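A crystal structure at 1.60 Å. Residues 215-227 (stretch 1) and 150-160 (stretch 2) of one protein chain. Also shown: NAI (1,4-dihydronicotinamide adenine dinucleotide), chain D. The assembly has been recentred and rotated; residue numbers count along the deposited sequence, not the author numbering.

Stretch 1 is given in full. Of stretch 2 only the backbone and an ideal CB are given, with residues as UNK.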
ATOM      1  N   HIS A 215      13.812  -7.093  -6.516  1.00 19.76           N
ATOM      2  CA  HIS A 215      13.866  -8.446  -7.057  1.00 23.19           C
ATOM      3  C   HIS A 215      13.016  -8.541  -8.302  1.00 23.47           C
ATOM      4  O   HIS A 215      13.322  -9.299  -9.215  1.00 23.73           O
ATOM      5  CB  HIS A 215      13.402  -9.467  -6.026  1.00 22.60           C
ATOM      6  CG  HIS A 215      14.274  -9.503  -4.817  1.00 29.68           C
ATOM      7  ND1 HIS A 215      15.644  -9.380  -4.897  1.00 31.52           N
ATOM      8  CD2 HIS A 215      13.975  -9.611  -3.500  1.00 25.46           C
ATOM      9  CE1 HIS A 215      16.154  -9.416  -3.679  1.00 33.05           C
ATOM     10  NE2 HIS A 215      15.165  -9.559  -2.814  1.00 32.87           N
ATOM     11  N   LEU A 216      11.959  -7.738  -8.346  1.00 19.90           N
ATOM     12  CA  LEU A 216      11.129  -7.669  -9.534  1.00 19.51           C
ATOM     13  C   LEU A 216      11.892  -7.053 -10.688  1.00 21.23           C
ATOM     14  O   LEU A 216      11.919  -7.605 -11.797  1.00 22.08           O
ATOM     15  CB  LEU A 216       9.873  -6.849  -9.245  1.00 19.43           C
ATOM     16  CG  LEU A 216       9.061  -6.412 -10.465  1.00 21.11           C
ATOM     17  CD1 LEU A 216       8.633  -7.609 -11.343  1.00 21.61           C
ATOM     18  CD2 LEU A 216       7.881  -5.580 -10.006  1.00 21.70           C
ATOM     19  N   ILE A 217      12.551  -5.935 -10.421  1.00 22.26           N
ATOM     20  CA  ILE A 217      13.275  -5.230 -11.467  1.00 20.31           C
ATOM     21  C   ILE A 217      14.448  -6.076 -11.993  1.00 23.66           C
ATOM     22  O   ILE A 217      14.676  -6.174 -13.211  1.00 25.65           O
ATOM     23  CB  ILE A 217      13.767  -3.860 -10.965  1.00 22.02           C
ATOM     24  CG1 ILE A 217      12.551  -2.932 -10.783  1.00 21.15           C
ATOM     25  CG2 ILE A 217      14.721  -3.223 -11.981  1.00 21.86           C
ATOM     26  CD1 ILE A 217      12.838  -1.652 -10.006  1.00 23.67           C
ATOM     27  N   GLU A 218      15.209  -6.657 -11.080  1.00 21.60           N
ATOM     28  CA  GLU A 218      16.349  -7.499 -11.474  1.00 22.87           C
ATOM     29  C   GLU A 218      15.923  -8.810 -12.139  1.00 30.39           C
ATOM     30  O   GLU A 218      16.524  -9.254 -13.117  1.00 27.92           O
ATOM     31  CB  GLU A 218      17.220  -7.789 -10.254  1.00 25.73           C
ATOM     32  CG  GLU A 218      18.077  -6.601  -9.900  1.00 29.35           C
ATOM     33  CD  GLU A 218      18.865  -6.810  -8.619  1.00 32.34           C
ATOM     34  OE1 GLU A 218      18.693  -7.850  -7.944  1.00 34.32           O
ATOM     35  OE2 GLU A 218      19.703  -5.947  -8.325  1.00 33.34           O
ATOM     36  N   GLY A 219      14.886  -9.426 -11.588  1.00 24.89           N
ATOM     37  CA  GLY A 219      14.400 -10.704 -12.069  1.00 24.05           C
ATOM     38  C   GLY A 219      13.813 -10.600 -13.468  1.00 24.23           C
ATOM     39  O   GLY A 219      13.889 -11.561 -14.243  1.00 25.15           O
ATOM     40  N   SER A 220      13.283  -9.428 -13.818  1.00 24.70           N
ATOM     41  CA  SER A 220      12.654  -9.239 -15.128  1.00 24.59           C
ATOM     42  C   SER A 220      13.598  -8.617 -16.171  1.00 28.43           C
ATOM     43  O   SER A 220      13.169  -8.231 -17.264  1.00 26.35           O
ATOM     44  CB  SER A 220      11.398  -8.375 -14.976  1.00 22.82           C
ATOM     45  OG  SER A 220      11.735  -7.081 -14.484  1.00 25.76           O
ATOM     46  N   ALA A 221      14.884  -8.545 -15.838  1.00 24.83           N
ATOM     47  CA  ALA A 221      15.859  -7.837 -16.668  1.00 26.19           C
ATOM     48  C   ALA A 221      15.975  -8.397 -18.078  1.00 25.14           C
ATOM     49  O   ALA A 221      16.089  -7.623 -19.032  1.00 25.21           O
ATOM     50  CB  ALA A 221      17.247  -7.856 -15.995  1.00 26.49           C
ATOM     51  N   ALA A 222      15.966  -9.723 -18.210  1.00 24.25           N
ATOM     52  CA  ALA A 222      16.112 -10.367 -19.522  1.00 28.39           C
ATOM     53  C   ALA A 222      14.904 -10.063 -20.398  1.00 28.63           C
ATOM     54  O   ALA A 222      15.035  -9.733 -21.585  1.00 28.23           O
ATOM     55  CB  ALA A 222      16.296 -11.857 -19.373  1.00 24.91           C
ATOM     56  N   ILE A 223      13.720 -10.170 -19.801  1.00 27.71           N
ATOM     57  CA  ILE A 223      12.499  -9.795 -20.498  1.00 25.73           C
ATOM     58  C   ILE A 223      12.549  -8.337 -20.947  1.00 24.57           C
ATOM     59  O   ILE A 223      12.244  -8.014 -22.103  1.00 24.73           O
ATOM     60  CB  ILE A 223      11.251 -10.009 -19.590  1.00 23.25           C
ATOM     61  CG1 ILE A 223      11.051 -11.498 -19.306  1.00 25.11           C
ATOM     62  CG2 ILE A 223      10.017  -9.430 -20.246  1.00 27.41           C
ATOM     63  CD1 ILE A 223       9.981 -11.793 -18.241  1.00 27.67           C
ATOM     64  N   ARG A 224      12.901  -7.454 -20.012  1.00 23.63           N
ATOM     65  CA  ARG A 224      13.016  -6.018 -20.273  1.00 23.43           C
ATOM     66  C   ARG A 224      13.932  -5.750 -21.473  1.00 25.47           C
ATOM     67  O   ARG A 224      13.577  -4.995 -22.381  1.00 26.09           O
ATOM     68  CB  ARG A 224      13.506  -5.264 -19.023  1.00 25.08           C
ATOM     69  CG  ARG A 224      13.568  -3.768 -19.224  1.00 24.27           C
ATOM     70  CD  ARG A 224      13.850  -3.009 -17.909  1.00 26.65           C
ATOM     71  NE  ARG A 224      15.190  -3.260 -17.376  1.00 27.56           N
ATOM     72  CZ  ARG A 224      15.448  -4.005 -16.302  1.00 30.54           C
ATOM     73  NH1 ARG A 224      14.455  -4.588 -15.635  1.00 25.66           N
ATOM     74  NH2 ARG A 224      16.703  -4.176 -15.894  1.00 27.53           N
ATOM     75  N   ALA A 225      15.129  -6.322 -21.428  1.00 27.97           N
ATOM     76  CA  ALA A 225      16.092  -6.146 -22.514  1.00 31.50           C
ATOM     77  C   ALA A 225      15.532  -6.615 -23.861  1.00 26.11           C
ATOM     78  O   ALA A 225      15.670  -5.925 -24.878  1.00 27.41           O
ATOM     79  CB  ALA A 225      17.368  -6.879 -22.199  1.00 28.74           C
ATOM     80  N   ARG A 226      14.878  -7.773 -23.865  1.00 25.51           N
ATOM     81  CA  ARG A 226      14.407  -8.321 -25.130  1.00 26.00           C
ATOM     82  C   ARG A 226      13.283  -7.445 -25.704  1.00 25.79           C
ATOM     83  O   ARG A 226      13.235  -7.179 -26.921  1.00 27.93           O
ATOM     84  CB  ARG A 226      13.958  -9.784 -24.960  1.00 28.70           C
ATOM     85  CG  ARG A 226      13.101 -10.334 -26.111  1.00 24.68           C
ATOM     86  CD  ARG A 226      12.704 -11.791 -25.909  1.00 20.49           C
ATOM     87  NE  ARG A 226      11.793 -11.996 -24.781  1.00 29.82           N
ATOM     88  CZ  ARG A 226      10.479 -11.829 -24.863  1.00 26.96           C
ATOM     89  NH1 ARG A 226       9.938 -11.433 -26.013  1.00 28.19           N
ATOM     90  NH2 ARG A 226       9.708 -12.037 -23.799  1.00 35.08           N
ATOM     91  N   LEU A 227      12.409  -6.952 -24.826  1.00 22.61           N
ATOM     92  CA  LEU A 227      11.326  -6.089 -25.275  1.00 20.63           C
ATOM     93  C   LEU A 227      11.819  -4.725 -25.748  1.00 22.46           C
ATOM     94  O   LEU A 227      11.342  -4.182 -26.737  1.00 29.56           O
ATOM     95  CB  LEU A 227      10.292  -5.892 -24.144  1.00 21.71           C
ATOM     96  CG  LEU A 227       9.534  -7.151 -23.691  1.00 26.52           C
ATOM     97  CD1 LEU A 227       8.507  -6.775 -22.619  1.00 21.97           C
ATOM     98  CD2 LEU A 227       8.862  -7.882 -24.846  1.00 29.17           C
ATOM     99  N   UNK A 150       5.244 -11.489 -26.187  1.00 23.43           N
ATOM    100  CA  UNK A 150       5.948 -11.581 -27.480  1.00 21.73           C
ATOM    101  C   UNK A 150       6.882 -10.396 -27.712  1.00 25.79           C
ATOM    102  O   UNK A 150       6.707  -9.333 -27.091  1.00 20.72           O
ATOM    103  CB  UNK A 150       4.937 -11.665 -28.626  1.00 21.73           C
ATOM    104  N   UNK A 151       7.878 -10.585 -28.587  1.00 23.66           N
ATOM    105  CA  UNK A 151       8.666  -9.467 -29.076  1.00 21.32           C
ATOM    106  C   UNK A 151       7.737  -8.371 -29.559  1.00 25.69           C
ATOM    107  O   UNK A 151       6.751  -8.643 -30.262  1.00 28.14           O
ATOM    108  CB  UNK A 151       9.612  -9.908 -30.194  1.00 21.32           C
ATOM    109  N   UNK A 152       8.080  -7.133 -29.250  1.00 23.82           N
ATOM    110  CA  UNK A 152       7.289  -6.017 -29.728  1.00 22.04           C
ATOM    111  C   UNK A 152       6.239  -5.565 -28.727  1.00 25.39           C
ATOM    112  O   UNK A 152       5.674  -4.493 -28.874  1.00 24.22           O
ATOM    113  CB  UNK A 152       6.613  -6.391 -31.049  1.00 22.04           C
ATOM    114  N   UNK A 153       5.953  -6.386 -27.731  1.00 21.07           N
ATOM    115  CA  UNK A 153       4.946  -5.987 -26.740  1.00 22.47           C
ATOM    116  C   UNK A 153       5.460  -4.966 -25.736  1.00 24.26           C
ATOM    117  O   UNK A 153       6.668  -4.824 -25.501  1.00 21.77           O
ATOM    118  CB  UNK A 153       4.443  -7.221 -25.988  1.00 22.47           C
ATOM    119  N   UNK A 154       4.507  -4.243 -25.160  1.00 18.07           N
ATOM    120  CA  UNK A 154       4.759  -3.421 -23.979  1.00 18.05           C
ATOM    121  C   UNK A 154       4.439  -4.246 -22.761  1.00 18.53           C
ATOM    122  O   UNK A 154       3.537  -5.071 -22.804  1.00 22.68           O
ATOM    123  CB  UNK A 154       3.938  -2.130 -23.999  1.00 18.05           C
ATOM    124  N   UNK A 155       5.193  -4.051 -21.681  1.00 20.55           N
ATOM    125  CA  UNK A 155       4.932  -4.755 -20.445  1.00 19.00           C
ATOM    126  C   UNK A 155       4.839  -3.746 -19.276  1.00 17.74           C
ATOM    127  O   UNK A 155       5.636  -2.804 -19.157  1.00 22.99           O
ATOM    128  CB  UNK A 155       6.024  -5.795 -20.187  1.00 19.00           C
ATOM    129  N   UNK A 156       3.875  -4.002 -18.408  1.00 19.90           N
ATOM    130  CA  UNK A 156       3.558  -3.163 -17.254  1.00 17.47           C
ATOM    131  C   UNK A 156       3.602  -4.078 -16.037  1.00 17.60           C
ATOM    132  O   UNK A 156       2.722  -4.928 -15.848  1.00 18.66           O
ATOM    133  CB  UNK A 156       2.199  -2.474 -17.398  1.00 17.47           C
ATOM    134  N   UNK A 157       4.645  -3.925 -15.219  1.00 17.68           N
ATOM    135  CA  UNK A 157       4.791  -4.724 -14.007  1.00 19.55           C
ATOM    136  C   UNK A 157       4.315  -3.885 -12.834  1.00 20.56           C
ATOM    137  O   UNK A 157       4.925  -2.861 -12.541  1.00 19.28           O
ATOM    138  CB  UNK A 157       6.236  -5.185 -13.807  1.00 19.55           C
ATOM    139  N   UNK A 158       3.218  -4.287 -12.185  1.00 17.58           N
ATOM    140  CA  UNK A 158       2.657  -3.493 -11.086  1.00 17.70           C
ATOM    141  C   UNK A 158       2.909  -4.165  -9.719  1.00 21.70           C
ATOM    142  O   UNK A 158       2.287  -5.172  -9.361  1.00 18.58           O
ATOM    143  CB  UNK A 158       1.156  -3.289 -11.302  1.00 17.70           C
ATOM    144  N   UNK A 159       3.845  -3.604  -8.966  1.00 17.57           N
ATOM    145  CA  UNK A 159       4.209  -4.121  -7.639  1.00 17.99           C
ATOM    146  C   UNK A 159       3.218  -3.622  -6.612  1.00 17.75           C
ATOM    147  O   UNK A 159       2.859  -2.455  -6.639  1.00 18.09           O
ATOM    148  CB  UNK A 159       5.630  -3.705  -7.252  1.00 17.99           C
ATOM    149  N   UNK A 160       2.777  -4.497  -5.707  1.00 17.71           N
ATOM    150  CA  UNK A 160       1.814  -4.085  -4.677  1.00 17.62           C
ATOM    151  C   UNK A 160       2.238  -4.545  -3.297  1.00 19.20           C
ATOM    152  O   UNK A 160       1.545  -4.271  -2.318  1.00 19.98           O
ATOM    153  CB  UNK A 160       0.422  -4.634  -4.996  1.00 17.62           C
TER
HETATM  154  PA  NAI D 501      -3.943  -5.299   0.399  1.00 17.93           P
HETATM  155  O1A NAI D 501      -5.089  -5.490  -0.546  1.00 20.84           O
HETATM  156  O2A NAI D 501      -3.954  -6.127   1.669  1.00 21.45           O
HETATM  157  O5B NAI D 501      -2.608  -5.527  -0.434  1.00 18.27           O
HETATM  158  C5B NAI D 501      -1.460  -6.046   0.207  1.00 19.72           C
HETATM  159  C4B NAI D 501      -0.589  -6.570  -0.975  1.00 18.77           C
HETATM  160  O4B NAI D 501       0.746  -7.021  -0.325  1.00 18.65           O
HETATM  161  C3B NAI D 501      -1.100  -7.593  -1.561  1.00 20.23           C
HETATM  162  O3B NAI D 501      -0.904  -7.554  -3.034  1.00 21.64           O
HETATM  163  C2B NAI D 501      -0.310  -8.892  -0.913  1.00 22.04           C
HETATM  164  O2B NAI D 501      -0.468 -10.057  -1.805  1.00 20.17           O
HETATM  165  C1B NAI D 501       0.902  -8.474  -0.789  1.00 22.62           C
HETATM  166  N9A NAI D 501       1.581  -9.103   0.362  1.00 22.03           N
HETATM  167  C8A NAI D 501       1.419  -9.057   1.696  1.00 20.37           C
HETATM  168  N7A NAI D 501       2.332  -9.850   2.252  1.00 20.25           N
HETATM  169  C5A NAI D 501       3.074 -10.388   1.255  1.00 19.02           C
HETATM  170  C6A NAI D 501       4.134 -11.277   1.357  1.00 22.06           C
HETATM  171  N6A NAI D 501       4.793 -11.907   2.467  1.00 24.00           N
HETATM  172  N1A NAI D 501       4.727 -11.689   0.225  1.00 20.58           N
HETATM  173  C2A NAI D 501       4.280 -11.244  -0.991  1.00 21.94           C
HETATM  174  N3A NAI D 501       3.223 -10.353  -1.090  1.00 23.26           N
HETATM  175  C4A NAI D 501       2.621  -9.937   0.068  1.00 22.89           C
HETATM  176  O3  NAI D 501      -3.845  -3.729   0.910  1.00 18.07           O
HETATM  177  PN  NAI D 501      -3.359  -2.416   0.107  1.00 18.35           P
HETATM  178  O1N NAI D 501      -4.174  -2.231  -1.135  1.00 17.61           O
HETATM  179  O2N NAI D 501      -3.530  -1.302   1.127  1.00 18.64           O
HETATM  180  O5D NAI D 501      -1.819  -2.626  -0.253  1.00 17.46           O
HETATM  181  C5D NAI D 501      -1.351  -2.539  -1.589  1.00 17.38           C
HETATM  182  C4D NAI D 501      -0.209  -1.498  -1.618  1.00 17.30           C
HETATM  183  O4D NAI D 501      -0.724  -0.302  -1.411  1.00 17.14           O
HETATM  184  C3D NAI D 501       0.763  -1.731  -0.463  1.00 19.92           C
HETATM  185  O3D NAI D 501       2.086  -1.700  -0.881  1.00 17.77           O
HETATM  186  C2D NAI D 501       0.480  -0.500   0.426  1.00 20.21           C
HETATM  187  O2D NAI D 501       1.627  -0.276   1.321  1.00 17.47           O
HETATM  188  C1D NAI D 501       0.253   0.461  -0.430  1.00 17.16           C
HETATM  189  N1N NAI D 501      -0.453   1.606   0.144  1.00 18.80           N
HETATM  190  C2N NAI D 501      -1.532   1.451   0.988  1.00 17.06           C
HETATM  191  C3N NAI D 501      -2.136   2.578   1.561  1.00 16.95           C
HETATM  192  C7N NAI D 501      -3.356   2.443   2.471  1.00 21.07           C
HETATM  193  O7N NAI D 501      -3.690   3.363   3.213  1.00 20.70           O
HETATM  194  N7N NAI D 501      -4.105   1.237   2.439  1.00 19.50           N
HETATM  195  C4N NAI D 501      -1.691   3.862   1.283  1.00 19.33           C
HETATM  196  C5N NAI D 501      -0.628   4.010   0.384  1.00 21.86           C
HETATM  197  C6N NAI D 501      -0.016   2.882  -0.173  1.00 17.91           C

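Position 150 opens a tight turn that ends at 153. Its CA-to-CB bond points away from stretch 1, and no atom of that stretch comes within 5.5 Å of the ideal CB. Phi is -73° and psi 158°, which many residues accept, proline among them. The residue is Pro-150. Its backbone does the work: its O accepts a hydrogen bond from the N of position 153 at 3.1 Å and lies 3.4 Å from Leu-227 CD2.

At position 151 the CA-to-CB bond runs sideways, but the ideal CB is 4.5 Å from Arg-226 NH1. A positive charge this near favours an acid; Asp or Glu would suit, and Asn or Gln could offer an oxygen. The residue is Asp-151. Arg-226 NH1 donates a hydrogen bond to Asp-151 OD1 at 2.9 Å, with an angle of 155° at the hydrogen, as part of a salt bridge. The carboxylate oxygen meets the guanidinium at its edge, near its plane, where the N-H bonds point.

Position 152 has phi 94° and psi -15°. A CB here would be jammed against the carbonyl O of the residue before, which calls for glycine. The residue is Gly-152, within a type II turn. Its N makes a weak hydrogen bond to a water at 2.8 Å, and that water donates to Leu-227 O at 2.9 Å.

Position 153 points sideways, with the ideal CB 4.6 Å from Leu-227 CD2. A small apolar side chain would suit, though the space alone does not fix the choice. It is Ala-153. Its O accepts from the same water at 2.8 Å, so the turn is linked to the helix through solvent.

Position 154 points away from stretch 1, which sets no preference. It is Asn-154, whose side chain is hydrogen-bonded elsewhere in the structure.

Position 155 begins the strand and points toward the helix. The ideal CB is already 3.6 Å from Leu-227 CD1, so a small apolar residue is the natural fit. It is Ala-155, and its CB packs on that methyl at 3.6 Å.

Position 156 is out of reach of stretch 1, so many residues would do. It is Phe-156.

Position 157 points toward the helix. Leu-216, Ser-220 and Ile-223 leave a largely apolar space; Leu, Met or an aromatic could enter it. The residue is Phe-157, with chi1 -66° (m). Ser-220 CB lies over one ring face, 4.0 Å from Phe-157 CZ, and Ile-223 CG2 is at the edge, 4.4 Å from Phe-157 CZ. Leu-216 CD1 is 3.8 Å from Phe-157 CD1.

Position 158 points away and is open to choice here. It is Ala-158.

Position 159 points toward Leu-216, with CD2 of that residue 4.0 Å from the ideal CB. Several apolar or aromatic residues would fit. It is His-159; its CB touches Leu-216 CD2 at 4.0 Å.

Position 160 is out of reach of the helix but near the dinucleotide, where a hydroxyl would suit. Thr-160 OG1 donates to NAI O3B at 2.6 Å, and NAI O3D donates to Thr-160 O at 3.0 Å.

Stretch 2, residues 150-160: PDGANAFFAHT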
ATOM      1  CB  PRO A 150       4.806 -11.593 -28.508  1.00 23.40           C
ATOM      2  CG  PRO A 150       3.636 -10.898 -27.801  1.00 25.95           C
ATOM      3  CD  PRO A 150       3.803 -11.186 -26.331  1.00 23.57           C
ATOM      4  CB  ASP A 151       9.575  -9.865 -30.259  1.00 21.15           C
ATOM      5  CG  ASP A 151      10.677 -10.822 -29.871  1.00 26.52           C
ATOM      6  OD1 ASP A 151      10.906 -11.008 -28.668  1.00 25.46           O
ATOM      7  OD2 ASP A 151      11.346 -11.381 -30.786  1.00 30.71           O
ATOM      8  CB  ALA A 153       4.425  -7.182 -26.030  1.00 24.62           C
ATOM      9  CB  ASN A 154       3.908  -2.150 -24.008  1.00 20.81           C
ATOM     10  CG  ASN A 154       4.216  -1.259 -25.198  1.00 23.13           C
ATOM     11  OD1 ASN A 154       5.343  -1.220 -25.677  1.00 27.61           O
ATOM     12  ND2 ASN A 154       3.208  -0.517 -25.664  1.00 22.75           N
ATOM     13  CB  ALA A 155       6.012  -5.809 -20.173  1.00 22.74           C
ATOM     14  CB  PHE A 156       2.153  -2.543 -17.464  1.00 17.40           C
ATOM     15  CG  PHE A 156       1.761  -1.452 -16.486  1.00 21.26           C
ATOM     16  CD1 PHE A 156       0.960  -0.399 -16.914  1.00 18.44           C
ATOM     17  CD2 PHE A 156       2.271  -1.409 -15.199  1.00 23.19           C
ATOM     18  CE1 PHE A 156       0.586   0.637 -16.025  1.00 17.84           C
ATOM     19  CE2 PHE A 156       1.903  -0.380 -14.314  1.00 20.53           C
ATOM     20  CZ  PHE A 156       1.082   0.634 -14.747  1.00 19.54           C
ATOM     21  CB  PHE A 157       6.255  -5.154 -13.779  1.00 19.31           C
ATOM     22  CG  PHE A 157       6.793  -6.107 -14.811  1.00 18.21           C
ATOM     23  CD1 PHE A 157       6.666  -7.483 -14.649  1.00 20.65           C
ATOM     24  CD2 PHE A 157       7.452  -5.621 -15.913  1.00 22.73           C
ATOM     25  CE1 PHE A 157       7.189  -8.367 -15.584  1.00 23.56           C
ATOM     26  CE2 PHE A 157       7.987  -6.483 -16.852  1.00 19.20           C
ATOM     27  CZ  PHE A 157       7.838  -7.872 -16.700  1.00 20.92           C
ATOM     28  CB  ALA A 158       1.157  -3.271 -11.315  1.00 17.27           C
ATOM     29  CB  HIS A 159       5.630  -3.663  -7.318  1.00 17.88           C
ATOM     30  CG  HIS A 159       6.119  -4.011  -5.950  1.00 17.92           C
ATOM     31  ND1 HIS A 159       5.817  -3.250  -4.839  1.00 23.17           N
ATOM     32  CD2 HIS A 159       6.979  -4.971  -5.525  1.00 18.17           C
ATOM     33  CE1 HIS A 159       6.418  -3.763  -3.781  1.00 21.66           C
ATOM     34  NE2 HIS A 159       7.133  -4.805  -4.170  1.00 19.81           N
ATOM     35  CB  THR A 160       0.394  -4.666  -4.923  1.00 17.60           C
ATOM     36  OG1 THR A 160       0.443  -6.088  -4.742  1.00 21.57           O
ATOM     37  CG2 THR A 160      -0.138  -4.324  -6.315  1.00 20.92           C
TER
HETATM   38  O   HOH W   1       8.867  -5.565 -27.127  1.00 45.38           O
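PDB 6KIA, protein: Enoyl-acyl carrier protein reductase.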